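PDB 1MDC: fatty acid-binding protein 2 from Manduca sexta, which binds fatty acids such as palmitate one to one inside its beta-barrel, as a cytoplasmic lipid carrier of the fatty-acid binding protein family. Local coordinates for residues G88-T92 with F104-Y108; L4-L10 with P38-A44; F16-L20 with I30-V34; D111-V115 with R127-A132. One frame throughout, in Å; residues are numbered along the deposited sequence.

Contact 1. Residues G88-T92 with F104-Y108. With SO4 (sulfate ion), chain B.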
# COMPACT_ATOMS: atom_id res chain seq x y z
N GLY A 88 -13.37 6.45 -7.62
CA GLY A 88 -13.25 7.87 -7.37
C GLY A 88 -11.94 8.21 -6.61
O GLY A 88 -10.83 7.95 -7.05
N ASN A 89 -12.10 8.83 -5.45
CA ASN A 89 -10.95 9.22 -4.64
C ASN A 89 -10.55 8.10 -3.66
O ASN A 89 -9.64 8.30 -2.87
CB ASN A 89 -11.21 10.49 -3.80
CG ASN A 89 -12.43 10.18 -2.92
OD1 ASN A 89 -13.58 10.30 -3.41
ND2 ASN A 89 -12.22 9.73 -1.69
N VAL A 90 -11.21 6.96 -3.71
CA VAL A 90 -10.86 5.86 -2.80
C VAL A 90 -10.31 4.68 -3.58
O VAL A 90 -11.01 4.17 -4.45
CB VAL A 90 -12.11 5.29 -2.03
CG1 VAL A 90 -11.67 4.18 -1.05
CG2 VAL A 90 -12.72 6.40 -1.23
N VAL A 91 -9.08 4.25 -3.27
CA VAL A 91 -8.47 3.12 -3.95
C VAL A 91 -8.32 2.05 -2.86
O VAL A 91 -7.70 2.36 -1.84
CB VAL A 91 -7.07 3.55 -4.42
CG1 VAL A 91 -6.41 2.33 -5.08
CG2 VAL A 91 -7.28 4.62 -5.52
N THR A 92 -8.87 0.84 -3.02
CA THR A 92 -8.76 -0.18 -1.99
C THR A 92 -7.92 -1.29 -2.53
O THR A 92 -8.19 -1.79 -3.60
CB THR A 92 -10.14 -0.75 -1.71
OG1 THR A 92 -10.98 0.31 -1.28
CG2 THR A 92 -10.13 -1.76 -0.58
N PHE A 104 -5.87 -2.39 2.46
CA PHE A 104 -5.22 -1.09 2.57
C PHE A 104 -6.19 -0.13 1.87
O PHE A 104 -6.32 -0.18 0.65
CB PHE A 104 -3.88 -1.00 1.84
CG PHE A 104 -2.94 -2.14 2.22
CD1 PHE A 104 -2.27 -2.14 3.40
CD2 PHE A 104 -2.73 -3.19 1.30
CE1 PHE A 104 -1.40 -3.21 3.72
CE2 PHE A 104 -1.87 -4.23 1.59
CZ PHE A 104 -1.22 -4.24 2.82
N LYS A 105 -6.91 0.70 2.65
CA LYS A 105 -7.89 1.66 2.12
C LYS A 105 -7.17 3.00 1.92
O LYS A 105 -6.73 3.63 2.89
CB LYS A 105 -9.14 1.71 3.03
CG LYS A 105 -10.35 2.51 2.45
CD LYS A 105 -11.48 2.62 3.50
CE LYS A 105 -12.46 3.82 3.51
NZ LYS A 105 -13.88 3.42 3.59
N LYS A 106 -7.02 3.41 0.64
CA LYS A 106 -6.31 4.65 0.34
C LYS A 106 -7.28 5.76 -0.02
O LYS A 106 -7.94 5.67 -1.03
CB LYS A 106 -5.40 4.37 -0.83
CG LYS A 106 -4.59 3.10 -0.61
CD LYS A 106 -3.58 2.70 -1.72
CE LYS A 106 -2.52 3.71 -2.08
NZ LYS A 106 -1.68 3.23 -3.22
N GLU A 107 -7.37 6.77 0.81
CA GLU A 107 -8.28 7.87 0.57
C GLU A 107 -7.55 9.15 0.23
O GLU A 107 -6.78 9.65 1.04
CB GLU A 107 -9.19 8.08 1.80
CG GLU A 107 -10.17 6.90 2.07
CD GLU A 107 -10.95 7.14 3.35
OE1 GLU A 107 -10.47 7.00 4.45
OE2 GLU A 107 -12.15 7.59 3.16
N TYR A 108 -7.78 9.68 -0.97
CA TYR A 108 -7.11 10.92 -1.36
C TYR A 108 -8.02 12.13 -1.21
O TYR A 108 -9.18 12.05 -1.55
CB TYR A 108 -6.80 10.82 -2.85
CG TYR A 108 -5.74 9.75 -3.22
CD1 TYR A 108 -6.14 8.43 -3.50
CD2 TYR A 108 -4.40 10.10 -3.32
CE1 TYR A 108 -5.21 7.46 -3.85
CE2 TYR A 108 -3.44 9.14 -3.68
CZ TYR A 108 -3.87 7.83 -3.95
OH TYR A 108 -2.93 6.87 -4.32
S SO4 B . -0.28 0.34 -2.34
O1 SO4 B . -1.18 0.56 -3.49
O2 SO4 B . 0.14 1.62 -1.80
O3 SO4 B . -0.98 -0.37 -1.26
O4 SO4 B . 0.91 -0.42 -2.80
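Strand residues 90-92 and 104-108 run antiparallel at 165°, their axes 4.7 Å apart. Val91 and Lys106 form a hydrogen-bonded pair, with Val91 N on Lys106 O (2.9 Å) and Lys106 N on Val91 O (2.8 Å); beyond it, Tyr108 N gives an almost straight bond (178°) to Asn89 O, which also lies in the plane of the Tyr108 ring, at its edge. The strands belong to the 90-97/100-109 hairpin of the fatty-acid binding barrel; in this barrel wall, side chains along each strand alternate between cavity and outside. On the outer side, Val90 CG1 meets the aliphatic CG of Lys105 at 4.1 Å, and Val90 CG2 lies near Glu107 CG. On the inner side, Val91 CG2 touches the edge of Tyr108 at CE1 (3.9 Å), and on the same face Lys106 CB lies 4.0 Å from Val91 CB. The lysine chain bends at chi3 (57°) and brings NZ to a sulfate, probably from the crystallisation liquor, bonding its O1 (2.7 Å from NZ) and O2; NZ also has a strong partner in Gln40 OE1. An alanine in place of Lys106 would probably leave both the sulfate and Gln40 OE1 without this cationic mate inside the barrel.

Contact 2. Residues L4-L10 with P38-A44. With SO4 (sulfate ion), chain B.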
# COMPACT_ATOMS: atom_id res chain seq x y z
N LEU A 4 -4.14 12.18 -9.31
CA LEU A 4 -3.40 11.57 -10.39
C LEU A 4 -2.17 12.37 -10.74
O LEU A 4 -2.25 13.59 -10.87
CB LEU A 4 -4.33 11.40 -11.60
CG LEU A 4 -5.46 10.45 -11.27
CD1 LEU A 4 -6.37 10.44 -12.46
CD2 LEU A 4 -4.94 9.00 -11.08
N GLY A 5 -1.01 11.71 -10.89
CA GLY A 5 0.25 12.37 -11.24
C GLY A 5 1.01 13.08 -10.13
O GLY A 5 2.11 13.57 -10.38
N LYS A 6 0.46 13.16 -8.90
CA LYS A 6 1.15 13.82 -7.81
C LYS A 6 1.99 12.79 -7.06
O LYS A 6 1.61 11.62 -6.98
CB LYS A 6 0.18 14.33 -6.72
CG LYS A 6 -0.62 15.56 -7.04
CD LYS A 6 -1.61 16.03 -5.96
CE LYS A 6 -2.15 17.37 -6.37
NZ LYS A 6 -2.30 17.39 -7.82
N VAL A 7 3.12 13.21 -6.49
CA VAL A 7 3.92 12.27 -5.74
C VAL A 7 3.58 12.49 -4.26
O VAL A 7 3.69 13.60 -3.76
CB VAL A 7 5.46 12.48 -6.01
CG1 VAL A 7 6.31 11.64 -5.03
CG2 VAL A 7 5.76 12.07 -7.41
N TYR A 8 3.16 11.44 -3.55
CA TYR A 8 2.83 11.54 -2.14
C TYR A 8 3.97 10.88 -1.36
O TYR A 8 4.41 9.79 -1.70
CB TYR A 8 1.54 10.80 -1.84
CG TYR A 8 0.30 11.56 -2.36
CD1 TYR A 8 -0.12 11.39 -3.69
CD2 TYR A 8 -0.43 12.39 -1.53
CE1 TYR A 8 -1.24 12.06 -4.19
CE2 TYR A 8 -1.57 13.08 -2.01
CZ TYR A 8 -1.96 12.90 -3.32
OH TYR A 8 -3.06 13.57 -3.79
N SER A 9 4.43 11.57 -0.33
CA SER A 9 5.52 11.09 0.51
C SER A 9 5.02 10.85 1.93
O SER A 9 4.24 11.63 2.48
CB SER A 9 6.60 12.17 0.71
OG SER A 9 7.07 12.54 -0.53
N LEU A 10 5.50 9.78 2.54
CA LEU A 10 5.09 9.47 3.90
C LEU A 10 5.49 10.52 4.93
O LEU A 10 6.66 10.92 5.00
CB LEU A 10 5.74 8.13 4.33
CG LEU A 10 5.29 7.72 5.74
CD1 LEU A 10 3.91 7.00 5.63
CD2 LEU A 10 6.30 6.71 6.19
N PRO A 38 8.78 5.88 2.12
CA PRO A 38 8.29 5.68 0.76
C PRO A 38 7.50 6.83 0.16
O PRO A 38 6.98 7.69 0.86
CB PRO A 38 7.29 4.51 0.84
CG PRO A 38 6.73 4.56 2.25
CD PRO A 38 7.83 5.26 3.09
N THR A 39 7.42 6.81 -1.17
CA THR A 39 6.67 7.79 -1.95
C THR A 39 5.84 6.99 -2.93
O THR A 39 6.21 5.86 -3.29
CB THR A 39 7.42 8.86 -2.75
OG1 THR A 39 8.01 8.25 -3.91
CG2 THR A 39 8.46 9.56 -1.86
N GLN A 40 4.73 7.54 -3.37
CA GLN A 40 3.91 6.82 -4.32
C GLN A 40 3.17 7.78 -5.27
O GLN A 40 2.69 8.83 -4.85
CB GLN A 40 3.07 5.74 -3.71
CG GLN A 40 2.08 6.29 -2.76
CD GLN A 40 1.22 5.15 -2.34
OE1 GLN A 40 0.26 4.79 -3.02
NE2 GLN A 40 1.59 4.59 -1.23
N LYS A 41 3.09 7.41 -6.55
CA LYS A 41 2.44 8.23 -7.57
C LYS A 41 1.59 7.33 -8.42
O LYS A 41 2.07 6.30 -8.85
CB LYS A 41 3.53 8.71 -8.48
CG LYS A 41 3.04 9.65 -9.60
CD LYS A 41 4.14 10.31 -10.45
CE LYS A 41 4.79 9.49 -11.55
NZ LYS A 41 6.04 10.12 -12.02
N MET A 42 0.33 7.72 -8.63
CA MET A 42 -0.62 6.94 -9.44
C MET A 42 -0.98 7.69 -10.71
O MET A 42 -1.12 8.90 -10.63
CB MET A 42 -1.96 6.73 -8.63
CG MET A 42 -2.68 5.59 -9.26
SD MET A 42 -4.00 5.07 -8.17
CE MET A 42 -5.29 4.52 -9.29
N GLU A 43 -1.11 6.97 -11.85
CA GLU A 43 -1.45 7.53 -13.16
C GLU A 43 -2.54 6.69 -13.80
O GLU A 43 -2.63 5.50 -13.54
CB GLU A 43 -0.29 7.68 -14.12
CG GLU A 43 0.69 8.53 -13.38
CD GLU A 43 1.54 9.44 -14.15
OE1 GLU A 43 2.54 8.84 -14.71
OE2 GLU A 43 1.34 10.62 -14.17
N ALA A 44 -3.39 7.32 -14.62
CA ALA A 44 -4.48 6.66 -15.33
C ALA A 44 -4.03 6.52 -16.77
O ALA A 44 -3.40 7.42 -17.34
CB ALA A 44 -5.84 7.37 -15.17
S SO4 B . -0.28 0.34 -2.34
O1 SO4 B . -1.18 0.56 -3.49
O2 SO4 B . 0.14 1.62 -1.80
O3 SO4 B . -0.98 -0.37 -1.26
O4 SO4 B . 0.91 -0.42 -2.80
O HOH W 1 -0.55 10.15 -7.10
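Tyr8 and Gln40 pair closely: Tyr8 N reaches Gln40 O at 3.0 Å, and Gln40 N returns a bond to Tyr8 O. The tightly joined part continues to Leu10, whose N bonds Pro38 O and whose CD2 rests on the proline ring at CD (3.7 Å). Gln40 O also lies in the plane of the Tyr8 ring, at its edge. Toward the start of 4-10 the chains part: Lys6 O and Met42 N are bridged by a water, which donates to the carbonyl at 2.6 Å and accepts from the amide, before Gly5 N regains Met42 O in a nearly straight bond (175°). Here Leu4 CD1 meets Ala44 CB at 4.1 Å. On the outward side the valine forks: Val7 CG1, anti to the backbone N (chi1 170°), lies against Thr39 CB, while CG2 meets the aliphatic Lys41 CD at 3.9 Å. Inward, Gln40 carries its amide to the hexadecanoate site, where NE2 binds the fatty-acid carboxylate and OE1 faces Lys106; NE2 also makes a weak bond to a sulfate oxygen. Strand 8-14 is flanked on its other edge by strand 122-131, and strand 39-45 by 48-54, while the two helices occupy the chain between the paired strands.

Contact 3. Residues F16-L20 with I30-V34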
# COMPACT_ATOMS: atom_id res chain seq x y z
N PHE A 16 1.85 0.76 12.75
CA PHE A 16 2.36 0.00 11.62
C PHE A 16 3.17 -1.20 12.08
O PHE A 16 3.13 -2.27 11.50
CB PHE A 16 3.06 0.92 10.61
CG PHE A 16 3.44 0.31 9.25
CD1 PHE A 16 2.50 -0.36 8.48
CD2 PHE A 16 4.74 0.47 8.76
CE1 PHE A 16 2.85 -0.87 7.22
CE2 PHE A 16 5.11 -0.06 7.52
CZ PHE A 16 4.15 -0.73 6.76
N ASP A 17 3.92 -1.05 13.14
CA ASP A 17 4.70 -2.19 13.61
C ASP A 17 3.79 -3.35 14.02
O ASP A 17 4.06 -4.53 13.79
CB ASP A 17 5.56 -1.70 14.79
CG ASP A 17 6.44 -2.81 15.38
OD1 ASP A 17 7.61 -2.89 14.80
OD2 ASP A 17 6.13 -3.54 16.30
N GLY A 18 2.67 -3.00 14.63
CA GLY A 18 1.68 -3.96 15.09
C GLY A 18 1.11 -4.72 13.94
O GLY A 18 0.94 -5.93 13.99
N PHE A 19 0.82 -3.98 12.88
CA PHE A 19 0.29 -4.64 11.72
C PHE A 19 1.33 -5.60 11.11
O PHE A 19 1.00 -6.69 10.70
CB PHE A 19 -0.10 -3.61 10.57
CG PHE A 19 -0.24 -4.27 9.23
CD1 PHE A 19 -1.34 -5.07 8.94
CD2 PHE A 19 0.72 -4.09 8.26
CE1 PHE A 19 -1.47 -5.68 7.70
CE2 PHE A 19 0.61 -4.71 7.00
CZ PHE A 19 -0.48 -5.50 6.72
N LEU A 20 2.60 -5.19 11.03
CA LEU A 20 3.61 -6.06 10.42
C LEU A 20 3.84 -7.32 11.24
O LEU A 20 4.14 -8.39 10.69
CB LEU A 20 4.88 -5.31 10.26
CG LEU A 20 4.74 -4.16 9.25
CD1 LEU A 20 5.97 -3.30 9.31
CD2 LEU A 20 4.60 -4.67 7.84
N ILE A 30 10.76 -6.26 9.35
CA ILE A 30 9.94 -5.35 10.09
C ILE A 30 10.71 -4.05 10.33
O ILE A 30 10.20 -2.96 10.14
CB ILE A 30 9.44 -5.98 11.36
CG1 ILE A 30 8.34 -6.95 11.05
CG2 ILE A 30 8.96 -4.89 12.29
CD1 ILE A 30 7.78 -7.65 12.33
N GLN A 31 11.96 -4.15 10.73
CA GLN A 31 12.77 -2.96 10.97
C GLN A 31 12.96 -2.12 9.69
O GLN A 31 12.90 -0.89 9.70
CB GLN A 31 14.15 -3.35 11.61
CG GLN A 31 15.15 -2.19 11.94
CD GLN A 31 16.53 -2.68 12.42
OE1 GLN A 31 17.16 -3.57 11.82
NE2 GLN A 31 17.02 -2.11 13.52
N ALA A 32 13.22 -2.79 8.58
CA ALA A 32 13.41 -2.07 7.36
C ALA A 32 12.12 -1.37 6.95
O ALA A 32 12.11 -0.21 6.57
CB ALA A 32 13.91 -3.01 6.26
N LEU A 33 10.99 -2.06 7.03
CA LEU A 33 9.74 -1.43 6.64
C LEU A 33 9.35 -0.25 7.49
O LEU A 33 8.85 0.77 6.99
CB LEU A 33 8.57 -2.41 6.51
CG LEU A 33 8.77 -3.32 5.30
CD1 LEU A 33 7.77 -4.47 5.43
CD2 LEU A 33 8.47 -2.54 4.00
N VAL A 34 9.56 -0.37 8.79
CA VAL A 34 9.18 0.73 9.65
C VAL A 34 10.10 1.92 9.49
O VAL A 34 9.73 3.04 9.81
CB VAL A 34 8.91 0.45 11.16
CG1 VAL A 34 8.11 -0.80 11.38
CG2 VAL A 34 10.13 0.50 12.01
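At the edge of the Phe16 ring, in its plane, lies Leu33 O, 3.9 Å from Phe16 CE2; over one face sits Leu20 CD1 of its own helix, 3.8 Å above the plane and offset toward the rim. The ring is also in a cation-pi contact with Arg128 of the fatty-acid site. Phe16 leaves its helix toward 30-34, and CG anti to the backbone N (chi1 -169°) places the ring with CE2 beside Leu33 O. Leu20 carries most of the aliphatic contact: CB packs on Ile30 CG1 at 3.9 Å, CD1 lies equally near Leu33 CB and Val34 CG1, and CD2 reaches Leu33 CD1 at 4.0 Å. At the partly exposed margin, Asp17 crosses Ile30 at about a right angle, its OD1 3.5 Å from Ile30 CG2, while OD2 pairs with Lys21 in a salt bridge. The helix segments run roughly antiparallel, 144° between their directions, with a closest axis approach of 10.2 Å, forming the helix-turn-helix that caps the barrel in this family; Leu25 of the connecting loop packs on Leu20, Ile30 and Leu33. The segments meet through aliphatic branches and the ring, with the one charged residue at the margin, so their association probably rests on burial of apolar surface rather than on directed polar bonds.

Contact 4. Residues D111-V115 with R127-A132. With PLM (palmitic acid), chain C.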
# COMPACT_ATOMS: atom_id res chain seq x y z
N ASP A 111 -3.99 17.35 -1.26
CA ASP A 111 -2.63 16.98 -1.05
C ASP A 111 -2.45 15.96 0.05
O ASP A 111 -1.34 15.61 0.39
CB ASP A 111 -1.78 18.20 -0.82
CG ASP A 111 -1.44 18.88 -2.13
OD1 ASP A 111 -1.78 18.30 -3.26
OD2 ASP A 111 -0.83 19.88 -2.13
N ASP A 112 -3.53 15.45 0.62
CA ASP A 112 -3.34 14.45 1.65
C ASP A 112 -3.82 13.08 1.20
O ASP A 112 -4.82 12.97 0.48
CB ASP A 112 -4.21 14.78 2.90
CG ASP A 112 -3.87 16.07 3.57
OD1 ASP A 112 -2.70 16.12 4.11
OD2 ASP A 112 -4.60 17.00 3.59
N LEU A 113 -3.12 12.03 1.64
CA LEU A 113 -3.48 10.65 1.31
C LEU A 113 -3.49 9.93 2.68
O LEU A 113 -2.50 10.04 3.39
CB LEU A 113 -2.51 9.99 0.30
CG LEU A 113 -2.49 8.45 0.31
CD1 LEU A 113 -3.82 7.76 -0.08
CD2 LEU A 113 -1.39 7.96 -0.63
N VAL A 114 -4.57 9.24 3.05
CA VAL A 114 -4.63 8.54 4.33
C VAL A 114 -4.81 7.10 4.00
O VAL A 114 -5.69 6.80 3.24
CB VAL A 114 -5.85 9.03 5.15
CG1 VAL A 114 -5.89 8.30 6.50
CG2 VAL A 114 -5.82 10.57 5.41
N VAL A 115 -4.00 6.21 4.53
CA VAL A 115 -4.14 4.80 4.25
C VAL A 115 -4.51 4.13 5.56
O VAL A 115 -3.80 4.30 6.54
CB VAL A 115 -2.80 4.18 3.76
CG1 VAL A 115 -3.01 2.68 3.47
CG2 VAL A 115 -2.33 4.80 2.41
N ARG A 127 -2.34 3.20 10.46
CA ARG A 127 -2.56 4.32 9.57
C ARG A 127 -1.26 4.83 9.03
O ARG A 127 -0.26 4.83 9.75
CB ARG A 127 -3.13 5.48 10.36
CG ARG A 127 -4.62 5.39 10.49
CD ARG A 127 -5.28 6.16 9.37
NE ARG A 127 -6.72 6.15 9.35
CZ ARG A 127 -7.45 7.02 10.04
NH1 ARG A 127 -6.85 7.91 10.81
NH2 ARG A 127 -8.80 6.98 9.97
N ARG A 128 -1.27 5.24 7.76
CA ARG A 128 -0.10 5.81 7.12
C ARG A 128 -0.61 7.10 6.49
O ARG A 128 -1.59 7.07 5.77
CB ARG A 128 0.66 4.95 6.12
CG ARG A 128 1.02 3.57 6.74
CD ARG A 128 1.87 2.80 5.73
NE ARG A 128 3.31 2.97 5.94
CZ ARG A 128 4.17 2.45 5.06
NH1 ARG A 128 3.75 1.79 3.97
NH2 ARG A 128 5.43 2.59 5.27
N TYR A 129 0.03 8.21 6.82
CA TYR A 129 -0.33 9.54 6.35
C TYR A 129 0.75 10.04 5.38
O TYR A 129 1.96 10.08 5.69
CB TYR A 129 -0.44 10.52 7.55
CG TYR A 129 -1.41 10.04 8.59
CD1 TYR A 129 -2.78 10.35 8.53
CD2 TYR A 129 -0.96 9.26 9.65
CE1 TYR A 129 -3.67 9.90 9.48
CE2 TYR A 129 -1.85 8.80 10.63
CZ TYR A 129 -3.18 9.12 10.56
OH TYR A 129 -4.04 8.66 11.51
N TYR A 130 0.31 10.42 4.18
CA TYR A 130 1.23 10.91 3.17
C TYR A 130 0.78 12.29 2.72
O TYR A 130 -0.38 12.64 2.82
CB TYR A 130 1.10 9.95 1.98
CG TYR A 130 1.59 8.50 2.05
CD1 TYR A 130 0.88 7.54 2.75
CD2 TYR A 130 2.75 8.13 1.34
CE1 TYR A 130 1.35 6.21 2.78
CE2 TYR A 130 3.21 6.82 1.35
CZ TYR A 130 2.49 5.87 2.09
OH TYR A 130 2.91 4.59 2.08
N LYS A 131 1.73 13.06 2.22
CA LYS A 131 1.46 14.38 1.75
C LYS A 131 2.17 14.66 0.41
O LYS A 131 3.31 14.26 0.19
CB LYS A 131 2.03 15.21 2.90
CG LYS A 131 1.63 16.64 2.94
CD LYS A 131 0.45 16.89 3.83
CE LYS A 131 0.83 17.51 5.15
NZ LYS A 131 -0.25 17.39 6.15
N ALA A 132 1.48 15.36 -0.50
CA ALA A 132 2.00 15.73 -1.80
C ALA A 132 2.37 17.19 -1.62
O ALA A 132 2.01 17.82 -0.64
CB ALA A 132 0.97 15.55 -2.89
OXT ALA A 132 3.07 17.77 -2.42
C1 PLM C . 0.69 1.96 1.62
O1 PLM C . 0.11 2.62 0.74
O2 PLM C . 1.37 2.48 2.52
C2 PLM C . 0.66 0.42 1.59
C3 PLM C . 1.36 -0.31 2.76
C4 PLM C . 2.78 -0.80 2.35
C5 PLM C . 2.83 -2.31 2.05
C6 PLM C . 3.57 -3.10 3.14
C7 PLM C . 3.16 -4.56 3.03
C8 PLM C . 4.03 -5.55 3.80
C9 PLM C . 3.03 -6.44 4.54
CA PLM C . 2.97 -7.90 4.07
CB PLM C . 1.53 -8.26 3.68
CC PLM C . 1.26 -9.79 3.70
CD PLM C . -0.19 -10.13 3.22
CE PLM C . -1.03 -10.80 4.30
CF PLM C . -1.18 -9.83 5.47
CG PLM C . -2.05 -10.37 6.64
O HOH W 2 -1.56 13.73 5.19
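The last beta hairpin of the barrel, strands 112-119 and 122-131, carries Arg128, Tyr129 and Tyr130 of the hexadecanoate site, and here Leu113 pairs with Tyr130 and Val115 with Arg128 by backbone bonds. On the cavity side, Leu113 and Tyr130 lie side by side, with Leu113 CD2 4.0 Å from Tyr130 CG, and Val115 CG2 meets Tyr130 CE1. One palmitate oxygen, O2, is gripped twice, by Tyr130 OH at 2.6 Å and by Arg128 NH1 at 2.9 Å in a bent bond (136°), and lies at the edge of both flat groups. The arginine chain bends at chi3 (94°), and its NE is held by Gln13. On the outer side, Val114 CG1 sits over one face of the Arg127 guanidinium, 3.7 Å from NE, while NH1 bonds Tyr129 OH in the guanidinium plane (3.0 Å) and NE bonds Thr116 OG1. An alanine here would probably uncover Val114 CG1 and leave Thr116 OG1 and Tyr129 OH each with one fewer partner, although Glu14 also binds the Tyr129 hydroxyl. Farther along, Lys131 NZ makes a weak, long salt bridge with Asp112 OD1 (3.4 Å), and a water donates to both Asp112 OD1 and Tyr130 O. Strand 100-109 borders the hairpin beside 112-119, and strand 8-14 flanks it beside 122-131.

Contacts 1, 2 and 4 lie in one antiparallel sheet that curls into the barrel, while contact 3 is the helical cap. The centre of contact 3 is about 21 Å from those of contacts 1 and 2. The centres of contacts 3 and 4 are about 17 Å apart. Along the chain contact 3 falls between the two segments of contact 2; contact 1 and then contact 4 follow. Contact 4 is the middle member of the sheet: Val114 and Glu107 join it to contact 1 by a backbone bond, Lys131 and Ser9 to contact 2. Tyr108 packs on Tyr8 between contacts 1 and 2, and Phe104 of contact 1 meets Phe19 of contact 3, consistent with a wall and a cap that enclose the fatty acid together.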